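Local coordinates for B-type Cna protein (Enterococcus faecium, PDB 6FWY), which is of unknown function but is an LPXTG-anchored surface protein whose thioester domain probably forms covalent bonds with target molecules, at residues G23-N28 / S120-S125; D76-M81 / V112-F117; Y104-V109 / E142-Y147. All coordinates share one frame; numbering follows the deposited sequence.

In the fold
The three contacts lie on the same side of the chain's centre and join strands and helices of the thioester domain. Contact 1 pairs strand 26-29 with the short strand 122-123; contacts 2 and 3 both use helix 99-113, packing it against helix 76-84 and helix 131-150. The centres of contacts 2 and 3 are about 9 Å apart, with contact 1 about 13 Å from contact 3 and 17 Å from contact 2. Along the chain, contact 1 spans both segments of contact 2, whereas its segments alternate with those of contact 3. Helix 99-113, which carries the probable thioester glutamine, thus packs between helices that precede and follow it, while the much earlier strand 26-29 pairs with the strand after it.

Contact 1 of 3, residues G23-N28 / S120-S125; sequences GYIRVN and SQIVWS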
loop_
_atom_site.group_PDB
_atom_site.type_symbol
_atom_site.label_atom_id
_atom_site.label_comp_id
_atom_site.label_asym_id
_atom_site.label_seq_id
_atom_site.Cartn_x
_atom_site.Cartn_y
_atom_site.Cartn_z
ATOM N N GLY A 23 5.353 21.790 -18.837
ATOM C CA GLY A 23 5.289 20.455 -19.423
ATOM C C GLY A 23 6.365 20.256 -20.447
ATOM O O GLY A 23 6.817 21.214 -21.072
ATOM N N TYR A 24 6.791 19.006 -20.603
ATOM C CA TYR A 24 7.809 18.603 -21.583
ATOM C C TYR A 24 7.221 17.926 -22.830
ATOM O O TYR A 24 7.963 17.534 -23.724
ATOM C CB TYR A 24 8.769 17.629 -20.909
ATOM C CG TYR A 24 9.550 18.278 -19.817
ATOM C CD1 TYR A 24 9.044 18.334 -18.527
ATOM C CD2 TYR A 24 10.791 18.854 -20.073
ATOM C CE1 TYR A 24 9.754 18.959 -17.517
ATOM C CE2 TYR A 24 11.515 19.452 -19.063
ATOM C CZ TYR A 24 10.993 19.485 -17.789
ATOM O OH TYR A 24 11.717 20.100 -16.812
ATOM N N ILE A 25 5.900 17.785 -22.839
ATOM C CA ILE A 25 5.131 17.146 -23.888
ATOM C C ILE A 25 3.860 17.951 -24.097
ATOM O O ILE A 25 3.542 18.835 -23.321
ATOM C CB ILE A 25 4.783 15.658 -23.550
ATOM C CG1 ILE A 25 3.892 15.521 -22.314
ATOM C CG2 ILE A 25 6.058 14.831 -23.357
ATOM C CD1 ILE A 25 2.400 15.577 -22.546
ATOM N N ARG A 26 3.137 17.616 -25.157
ATOM C CA ARG A 26 1.799 18.140 -25.407
ATOM C C ARG A 26 0.924 16.941 -25.731
ATOM O O ARG A 26 1.433 15.833 -25.880
ATOM C CB ARG A 26 1.822 19.165 -26.550
ATOM C CG ARG A 26 2.642 20.396 -26.213
ATOM C CD ARG A 26 2.925 21.282 -27.391
ATOM N NE ARG A 26 3.899 20.688 -28.302
ATOM C CZ ARG A 26 4.141 21.126 -29.546
ATOM N NH1 ARG A 26 3.506 22.174 -30.025
ATOM N NH2 ARG A 26 5.048 20.514 -30.295
ATOM N N VAL A 27 -0.385 17.163 -25.827
ATOM C CA VAL A 27 -1.321 16.098 -26.136
ATOM C C VAL A 27 -2.334 16.569 -27.173
ATOM O O VAL A 27 -2.991 17.618 -26.975
ATOM C CB VAL A 27 -2.094 15.600 -24.903
ATOM C CG1 VAL A 27 -3.016 14.446 -25.262
ATOM C CG2 VAL A 27 -1.144 15.185 -23.779
ATOM N N ASN A 28 -2.462 15.778 -28.247
ATOM C CA ASN A 28 -3.578 15.890 -29.167
ATOM C C ASN A 28 -4.847 15.411 -28.478
ATOM O O ASN A 28 -5.108 14.224 -28.344
ATOM C CB ASN A 28 -3.343 15.077 -30.462
ATOM C CG ASN A 28 -2.179 15.610 -31.279
ATOM O OD1 ASN A 28 -1.955 16.814 -31.351
ATOM N ND2 ASN A 28 -1.429 14.707 -31.881
ATOM N N SER A 120 -0.959 7.138 -27.533
ATOM C CA SER A 120 -0.916 7.573 -28.924
ATOM C C SER A 120 -1.278 9.053 -29.129
ATOM O O SER A 120 -0.977 9.619 -30.181
ATOM C CB SER A 120 -1.835 6.696 -29.796
ATOM O OG SER A 120 -3.169 6.736 -29.322
ATOM N N GLN A 121 -1.963 9.665 -28.151
ATOM C CA GLN A 121 -2.226 11.111 -28.191
ATOM C C GLN A 121 -1.038 11.989 -27.736
ATOM O O GLN A 121 -1.031 13.188 -27.991
ATOM C CB GLN A 121 -3.459 11.458 -27.365
ATOM C CG GLN A 121 -4.768 10.843 -27.843
ATOM C CD GLN A 121 -5.863 10.994 -26.789
ATOM O OE1 GLN A 121 -6.246 10.013 -26.159
ATOM N NE2 GLN A 121 -6.334 12.233 -26.565
ATOM N N ILE A 122 -0.041 11.413 -27.076
ATOM C CA ILE A 122 1.080 12.209 -26.571
ATOM C C ILE A 122 1.963 12.709 -27.710
ATOM O O ILE A 122 2.424 11.919 -28.499
ATOM C CB ILE A 122 1.917 11.439 -25.525
ATOM C CG1 ILE A 122 1.052 11.076 -24.309
ATOM C CG2 ILE A 122 3.089 12.301 -25.051
ATOM C CD1 ILE A 122 1.691 10.108 -23.331
ATOM N N VAL A 123 2.176 14.021 -27.766
ATOM C CA VAL A 123 3.140 14.670 -28.668
ATOM C C VAL A 123 4.463 14.887 -27.916
ATOM O O VAL A 123 4.520 15.662 -26.954
ATOM C CB VAL A 123 2.585 16.018 -29.237
ATOM C CG1 VAL A 123 3.588 16.704 -30.150
ATOM C CG2 VAL A 123 1.300 15.770 -30.005
ATOM N N TRP A 124 5.522 14.225 -28.366
ATOM C CA TRP A 124 6.794 14.173 -27.634
ATOM C C TRP A 124 7.689 15.342 -27.985
ATOM O O TRP A 124 8.803 15.166 -28.474
ATOM C CB TRP A 124 7.496 12.834 -27.872
ATOM C CG TRP A 124 6.701 11.704 -27.319
ATOM C CD1 TRP A 124 5.884 10.852 -28.017
ATOM C CD2 TRP A 124 6.585 11.333 -25.935
ATOM N NE1 TRP A 124 5.296 9.962 -27.153
ATOM C CE2 TRP A 124 5.699 10.237 -25.872
ATOM C CE3 TRP A 124 7.154 11.820 -24.748
ATOM C CZ2 TRP A 124 5.371 9.609 -24.675
ATOM C CZ3 TRP A 124 6.820 11.207 -23.548
ATOM C CH2 TRP A 124 5.934 10.105 -23.517
ATOM N N SER A 125 7.185 16.543 -27.724
ATOM C CA SER A 125 7.917 17.785 -27.977
ATOM C C SER A 125 7.132 18.932 -27.363
ATOM O O SER A 125 5.911 18.852 -27.204
ATOM C CB SER A 125 8.126 18.037 -29.490
ATOM O OG SER A 125 6.885 18.259 -30.137
HETATM O O HOH W 1 -2.291 11.806 -31.778
#
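R26 and V123 form the hydrogen-bonded pair of a two-stranded antiparallel pairing, in which strand 122-123 joins the branched sheet through strand 26-29. R26 N donates to V123 O at 3.0 Å, nearly straight at 172°, and V123 N returns to R26 O at 2.7 Å. The next pair, V27 with I122, is non-hydrogen-bonded, and N28 N to Q121 O continues the pattern where the second chain is still in a 3-10 turn.

Side chains add polar clamps at both ends. The R26 chain bends at chi3 (-72°), which brings NE round to S125. The guanidinium then grips this residue side-on: NE bonds to S125 O at 2.9 Å from above the carbonyl plane, while S125 OG lies in the guanidinium plane, 2.9 Å from NH2. At the other end Q121, its chain extended beyond CG, gives NE2 to N28 O at 2.9 Å, the acceptor lying in the plane of the amide. Its OE1 is taken by K118 N, so the whole amide is fixed; N28 OD1 is likewise held by N34 N.

Apolar packing divides between the two faces. With R26 and V123 on one face, V27 and I122 turn to the other, where F117 meets both. I25 CG2 touches W124 CE3 at 3.5 Å, its side chain lying beside the indole and pointing the same way. The indole is also covered within its own segment, by I122 CG2 lying 3.4 Å above the ring plane over its centre, and K138 makes a cation-pi contact with it. On the R26-V123 face, V123 CG2 lies against the N28 amide, whose ND2 donates at 3.0 Å to a water that in turn donates to S120 O.

Contact 2 of 3, residues D76-M81 / V112-F117; sequences DEFYRM and VLAGNF
L113, near the C-terminal end of helix 99-113, pushes its side chain against E77, F78 and M81 on helix 76-84. The tight part is an aliphatic-aromatic fit. L113 CD1 sits 4.2 Å from the centroid of the F78 ring and only 8° off the ring normal, a CH-pi contact squarely over the face. Closer to the backbone, L113 CB meets the far rim of the same ring, 3.6 Å from F78 CZ. The leucine and phenylalanine side chains run antiparallel past one another, which lets one leucine engage both centre and rim. Its extended chi2 (-177°) carries CD1 forward until it also lies 3.8 Å from E77 O and meets M81 CB at 4.2 Å.

Away from this fit the contact thins. A114 meets the ring tip with its backbone N, 3.7 Å from F78 CZ, and with its CB, 4.1 Å from the same atom; the chain then turns away through the exposed G115, whose positive phi closes a Schellman motif. On the partly exposed side, E77 CB lies 4.1 Å from L113 CD1, and the carboxylate oxygen E77 OE1 comes to 3.8 Å from L113 CD2, while OE2 forms a salt bridge with K149 of helix 131-150. That third helix also touches L113 through A148 and K149, so the leucine of helix 99-113 packs between helix 76-84 and helix 131-150.

Not one hydrogen bond spans the two segments. With no polar bond across it, the fit rests on dispersion and shape, and the salt bridge to K149 probably steadies the E77 carboxylate at the edge.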
loop_
_atom_site.group_PDB
_atom_site.type_symbol
_atom_site.label_atom_id
_atom_site.label_comp_id
_atom_site.label_asym_id
_atom_site.label_seq_id
_atom_site.Cartn_x
_atom_site.Cartn_y
_atom_site.Cartn_z
ATOM N N ASP A 76 -3.729 -1.447 -8.232
ATOM C CA ASP A 76 -2.355 -1.929 -8.232
ATOM C C ASP A 76 -1.461 -1.152 -9.209
ATOM O O ASP A 76 -0.267 -0.966 -8.958
ATOM C CB ASP A 76 -2.317 -3.433 -8.528
ATOM C CG ASP A 76 -2.928 -4.283 -7.405
ATOM O OD1 ASP A 76 -3.188 -3.735 -6.284
ATOM O OD2 ASP A 76 -3.169 -5.493 -7.649
ATOM N N GLU A 77 -2.034 -0.689 -10.310
ATOM C CA GLU A 77 -1.287 0.120 -11.285
ATOM C C GLU A 77 -0.806 1.418 -10.631
ATOM O O GLU A 77 0.354 1.780 -10.766
ATOM C CB GLU A 77 -2.130 0.420 -12.543
ATOM C CG GLU A 77 -2.591 -0.827 -13.302
ATOM C CD GLU A 77 -3.327 -0.497 -14.603
ATOM O OE1 GLU A 77 -4.073 0.510 -14.641
ATOM O OE2 GLU A 77 -3.154 -1.239 -15.611
ATOM N N PHE A 78 -1.697 2.101 -9.919
ATOM C CA PHE A 78 -1.333 3.318 -9.190
ATOM C C PHE A 78 -0.341 3.031 -8.049
ATOM O O PHE A 78 0.574 3.812 -7.834
ATOM C CB PHE A 78 -2.577 4.073 -8.685
ATOM C CG PHE A 78 -3.231 4.944 -9.733
ATOM C CD1 PHE A 78 -2.684 6.182 -10.059
ATOM C CD2 PHE A 78 -4.357 4.513 -10.424
ATOM C CE1 PHE A 78 -3.252 6.976 -11.065
ATOM C CE2 PHE A 78 -4.927 5.314 -11.435
ATOM C CZ PHE A 78 -4.394 6.551 -11.736
ATOM N N TYR A 79 -0.503 1.920 -7.339
ATOM C CA TYR A 79 0.485 1.504 -6.332
ATOM C C TYR A 79 1.861 1.446 -6.950
ATOM O O TYR A 79 2.784 2.055 -6.445
ATOM C CB TYR A 79 0.129 0.137 -5.725
ATOM C CG TYR A 79 1.208 -0.421 -4.823
ATOM C CD1 TYR A 79 1.403 0.076 -3.528
ATOM C CD2 TYR A 79 2.043 -1.448 -5.261
ATOM C CE1 TYR A 79 2.407 -0.433 -2.705
ATOM C CE2 TYR A 79 3.045 -1.968 -4.467
ATOM C CZ TYR A 79 3.226 -1.458 -3.189
ATOM O OH TYR A 79 4.202 -1.972 -2.398
ATOM N N ARG A 80 1.976 0.727 -8.065
ATOM C CA ARG A 80 3.253 0.571 -8.744
ATOM C C ARG A 80 3.803 1.871 -9.316
ATOM O O ARG A 80 5.013 2.055 -9.327
ATOM C CB ARG A 80 3.146 -0.502 -9.827
ATOM C CG ARG A 80 3.107 -1.909 -9.252
ATOM C CD ARG A 80 3.312 -2.966 -10.317
ATOM N NE ARG A 80 2.195 -3.014 -11.261
ATOM C CZ ARG A 80 1.058 -3.694 -11.102
ATOM N NH1 ARG A 80 0.821 -4.442 -10.013
ATOM N NH2 ARG A 80 0.141 -3.627 -12.076
ATOM N N MET A 81 2.932 2.773 -9.763
ATOM C CA MET A 81 3.384 4.080 -10.237
ATOM C C MET A 81 4.172 4.789 -9.132
ATOM O O MET A 81 5.248 5.325 -9.398
ATOM C CB MET A 81 2.208 4.952 -10.689
ATOM C CG MET A 81 2.597 6.359 -11.150
ATOM S SD MET A 81 1.164 7.452 -11.280
ATOM C CE MET A 81 0.876 7.887 -9.545
ATOM N N VAL A 112 -2.312 9.209 -17.761
ATOM C CA VAL A 112 -2.628 8.091 -18.653
ATOM C C VAL A 112 -3.389 6.998 -17.912
ATOM O O VAL A 112 -4.426 6.558 -18.369
ATOM C CB VAL A 112 -1.354 7.533 -19.314
ATOM C CG1 VAL A 112 -1.650 6.267 -20.125
ATOM C CG2 VAL A 112 -0.741 8.599 -20.218
ATOM N N LEU A 113 -2.905 6.593 -16.743
ATOM C CA LEU A 113 -3.595 5.585 -15.920
ATOM C C LEU A 113 -5.003 5.997 -15.544
ATOM O O LEU A 113 -5.886 5.165 -15.488
ATOM C CB LEU A 113 -2.799 5.243 -14.641
ATOM C CG LEU A 113 -1.453 4.522 -14.765
ATOM C CD1 LEU A 113 -0.889 4.222 -13.375
ATOM C CD2 LEU A 113 -1.595 3.227 -15.555
ATOM N N ALA A 114 -5.206 7.282 -15.290
ATOM C CA ALA A 114 -6.532 7.815 -14.953
ATOM C C ALA A 114 -7.453 7.976 -16.176
ATOM O O ALA A 114 -8.612 8.312 -16.037
ATOM C CB ALA A 114 -6.401 9.135 -14.207
ATOM N N GLY A 115 -6.927 7.743 -17.370
ATOM C CA GLY A 115 -7.729 7.729 -18.592
ATOM C C GLY A 115 -7.926 9.093 -19.250
ATOM O O GLY A 115 -8.830 9.250 -20.056
ATOM N N ASN A 116 -7.086 10.068 -18.922
ATOM C CA ASN A 116 -7.243 11.423 -19.439
ATOM C C ASN A 116 -6.952 11.501 -20.971
ATOM O O ASN A 116 -7.559 12.280 -21.686
ATOM C CB ASN A 116 -6.308 12.374 -18.725
ATOM C CG ASN A 116 -6.620 12.527 -17.252
ATOM O OD1 ASN A 116 -5.772 13.012 -16.560
ATOM N ND2 ASN A 116 -7.690 11.947 -16.740
ATOM N N PHE A 117 -5.976 10.700 -21.391
ATOM C CA PHE A 117 -5.616 10.483 -22.762
ATOM C C PHE A 117 -4.813 9.183 -22.900
ATOM O O PHE A 117 -4.238 8.653 -21.922
ATOM C CB PHE A 117 -4.817 11.667 -23.308
ATOM C CG PHE A 117 -3.771 12.186 -22.365
ATOM C CD1 PHE A 117 -2.498 11.625 -22.319
ATOM C CD2 PHE A 117 -4.067 13.256 -21.510
ATOM C CE1 PHE A 117 -1.544 12.120 -21.444
ATOM C CE2 PHE A 117 -3.112 13.774 -20.662
ATOM C CZ PHE A 117 -1.848 13.194 -20.630
#

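Contact 3 of 3, residues Y104-V109 / E142-Y147; sequences YATQLV and EKIYDY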
loop_
_atom_site.group_PDB
_atom_site.type_symbol
_atom_site.label_atom_id
_atom_site.label_comp_id
_atom_site.label_asym_id
_atom_site.label_seq_id
_atom_site.Cartn_x
_atom_site.Cartn_y
_atom_site.Cartn_z
ATOM N N TYR A 104 7.531 14.989 -13.347
ATOM C CA TYR A 104 6.587 15.171 -14.459
ATOM C C TYR A 104 6.324 13.868 -15.203
ATOM O O TYR A 104 5.179 13.577 -15.588
ATOM C CB TYR A 104 7.070 16.253 -15.430
ATOM C CG TYR A 104 6.045 16.620 -16.471
ATOM C CD1 TYR A 104 5.035 17.539 -16.192
ATOM C CD2 TYR A 104 6.088 16.056 -17.734
ATOM C CE1 TYR A 104 4.084 17.881 -17.153
ATOM C CE2 TYR A 104 5.149 16.396 -18.702
ATOM C CZ TYR A 104 4.155 17.306 -18.400
ATOM O OH TYR A 104 3.239 17.646 -19.350
ATOM N N ALA A 105 7.384 13.095 -15.431
ATOM C CA ALA A 105 7.271 11.746 -16.010
ATOM C C ALA A 105 6.291 10.900 -15.233
ATOM O O ALA A 105 5.482 10.203 -15.823
ATOM C CB ALA A 105 8.626 11.048 -16.037
ATOM N N THR A 106 6.350 10.987 -13.912
ATOM C CA THR A 106 5.442 10.234 -13.067
ATOM C C THR A 106 4.009 10.783 -13.198
ATOM O O THR A 106 3.066 10.009 -13.294
ATOM C CB THR A 106 5.925 10.191 -11.590
ATOM O OG1 THR A 106 7.323 9.892 -11.541
ATOM C CG2 THR A 106 5.201 9.140 -10.823
ATOM N N GLN A 107 3.855 12.100 -13.219
ATOM C CA GLN A 107 2.536 12.726 -13.411
ATOM C C GLN A 107 1.929 12.345 -14.778
ATOM O O GLN A 107 0.715 12.196 -14.906
ATOM C CB GLN A 107 2.640 14.255 -13.257
ATOM C CG GLN A 107 1.369 15.060 -13.548
ATOM C CD GLN A 107 0.203 14.642 -12.669
ATOM O OE1 GLN A 107 0.165 14.964 -11.494
ATOM N NE2 GLN A 107 -0.748 13.922 -13.243
ATOM N N LEU A 108 2.785 12.193 -15.783
ATOM C CA LEU A 108 2.332 11.778 -17.107
ATOM C C LEU A 108 1.726 10.365 -17.041
ATOM O O LEU A 108 0.639 10.134 -17.539
ATOM C CB LEU A 108 3.501 11.872 -18.093
ATOM C CG LEU A 108 3.242 11.731 -19.589
ATOM C CD1 LEU A 108 2.144 12.669 -20.108
ATOM C CD2 LEU A 108 4.579 12.011 -20.263
ATOM N N VAL A 109 2.409 9.448 -16.354
ATOM C CA VAL A 109 1.866 8.114 -16.043
ATOM C C VAL A 109 0.513 8.215 -15.317
ATOM O O VAL A 109 -0.457 7.569 -15.716
ATOM C CB VAL A 109 2.848 7.261 -15.200
ATOM C CG1 VAL A 109 2.203 5.957 -14.725
ATOM C CG2 VAL A 109 4.084 6.968 -16.018
ATOM N N GLU A 142 8.248 5.802 -19.965
ATOM C CA GLU A 142 8.151 4.426 -20.450
ATOM C C GLU A 142 8.582 3.387 -19.419
ATOM O O GLU A 142 7.988 2.315 -19.321
ATOM C CB GLU A 142 8.957 4.256 -21.740
ATOM C CG GLU A 142 8.311 4.980 -22.898
ATOM C CD GLU A 142 9.173 5.046 -24.148
ATOM O OE1 GLU A 142 10.313 4.509 -24.184
ATOM O OE2 GLU A 142 8.696 5.645 -25.133
ATOM N N LYS A 143 9.628 3.703 -18.667
ATOM C CA LYS A 143 10.041 2.837 -17.568
ATOM C C LYS A 143 8.911 2.728 -16.542
ATOM O O LYS A 143 8.485 1.639 -16.210
ATOM C CB LYS A 143 11.314 3.365 -16.903
ATOM C CG LYS A 143 11.905 2.392 -15.886
ATOM C CD LYS A 143 13.299 2.798 -15.440
ATOM C CE LYS A 143 13.589 2.416 -13.976
ATOM N NZ LYS A 143 14.117 1.040 -13.835
ATOM N N ILE A 144 8.424 3.862 -16.060
ATOM C CA ILE A 144 7.421 3.880 -14.983
ATOM C C ILE A 144 6.113 3.241 -15.464
ATOM O O ILE A 144 5.522 2.419 -14.758
ATOM C CB ILE A 144 7.178 5.311 -14.435
ATOM C CG1 ILE A 144 8.475 5.901 -13.845
ATOM C CG2 ILE A 144 6.102 5.322 -13.351
ATOM C CD1 ILE A 144 8.445 7.432 -13.759
ATOM N N TYR A 145 5.672 3.609 -16.666
ATOM C CA TYR A 145 4.418 3.104 -17.226
ATOM C C TYR A 145 4.466 1.583 -17.414
ATOM O O TYR A 145 3.557 0.871 -16.995
ATOM C CB TYR A 145 4.125 3.811 -18.545
ATOM C CG TYR A 145 2.801 3.491 -19.168
ATOM C CD1 TYR A 145 1.629 3.780 -18.510
ATOM C CD2 TYR A 145 2.721 2.923 -20.435
ATOM C CE1 TYR A 145 0.389 3.503 -19.080
ATOM C CE2 TYR A 145 1.489 2.662 -21.031
ATOM C CZ TYR A 145 0.327 2.944 -20.328
ATOM O OH TYR A 145 -0.910 2.691 -20.864
ATOM N N ASP A 146 5.544 1.089 -18.018
ATOM C CA ASP A 146 5.733 -0.347 -18.192
ATOM C C ASP A 146 5.610 -1.098 -16.856
ATOM O O ASP A 146 4.928 -2.112 -16.774
ATOM C CB ASP A 146 7.086 -0.629 -18.845
ATOM C CG ASP A 146 7.276 -2.110 -19.211
ATOM O OD1 ASP A 146 6.282 -2.786 -19.579
ATOM O OD2 ASP A 146 8.410 -2.641 -19.091
ATOM N N TYR A 147 6.250 -0.568 -15.814
ATOM C CA TYR A 147 6.174 -1.163 -14.491
ATOM C C TYR A 147 4.741 -1.094 -13.918
ATOM O O TYR A 147 4.228 -2.081 -13.401
ATOM C CB TYR A 147 7.190 -0.514 -13.546
ATOM C CG TYR A 147 7.142 -1.080 -12.147
ATOM C CD1 TYR A 147 7.501 -2.408 -11.902
ATOM C CD2 TYR A 147 6.713 -0.301 -11.073
ATOM C CE1 TYR A 147 7.449 -2.940 -10.630
ATOM C CE2 TYR A 147 6.654 -0.835 -9.797
ATOM C CZ TYR A 147 7.027 -2.146 -9.578
ATOM O OH TYR A 147 6.959 -2.661 -8.312
#
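I144 holds CG2 anti to its backbone N and CG1 anti to the carbonyl carbon (chi1 -61°), and in V109 chi1 (172°) leaves CG2 anti to the carbonyl carbon, facing I144 CG2 and Y145 CB, so that both branched residues offer methyls between two packed helices of the thioester domain. Helix 104-109 and helix 142-147 run in broadly the same direction, 38° apart, with their axes 9.1 Å from each other at the closest approach. The meeting is apolar, and no hydrogen bond crosses it.

V109 carries most of one end. Its CG2 lies 3.7 Å from I144 CG2 and 4.0 Å from Y145 CB, resting against the start of both side chains, and it also stands 3.8 Å from Y145 N. The backbones are close here, at 5.7 Å between V109 CA and Y145 CA.

One turn earlier on helix 104-109, the other branch of I144 reaches T106 and A105. I144 CD1 touches T106 OG1 at 3.5 Å, the two side chains crossing at about a right angle, and it also comes to 4.3 Å from A105 CB. The hydroxyl so covered by a methyl is not left without partners: it bonds to A102 O within its own helix and to F86 N.

M81 of helix 76-84 also packs on T106 and V109, while Q107, which takes no part in the contact, bonds through OE1 to C52 N. By family sequence pattern Q107 and C52 probably supply the glutamine and cysteine of the thioester, although Q107 is modelled here with an intact amide. The ring of Y145 meets that of F141 with a small angle between their planes, while V109 CG1 approaches the edge of the Y145 ring, near its plane.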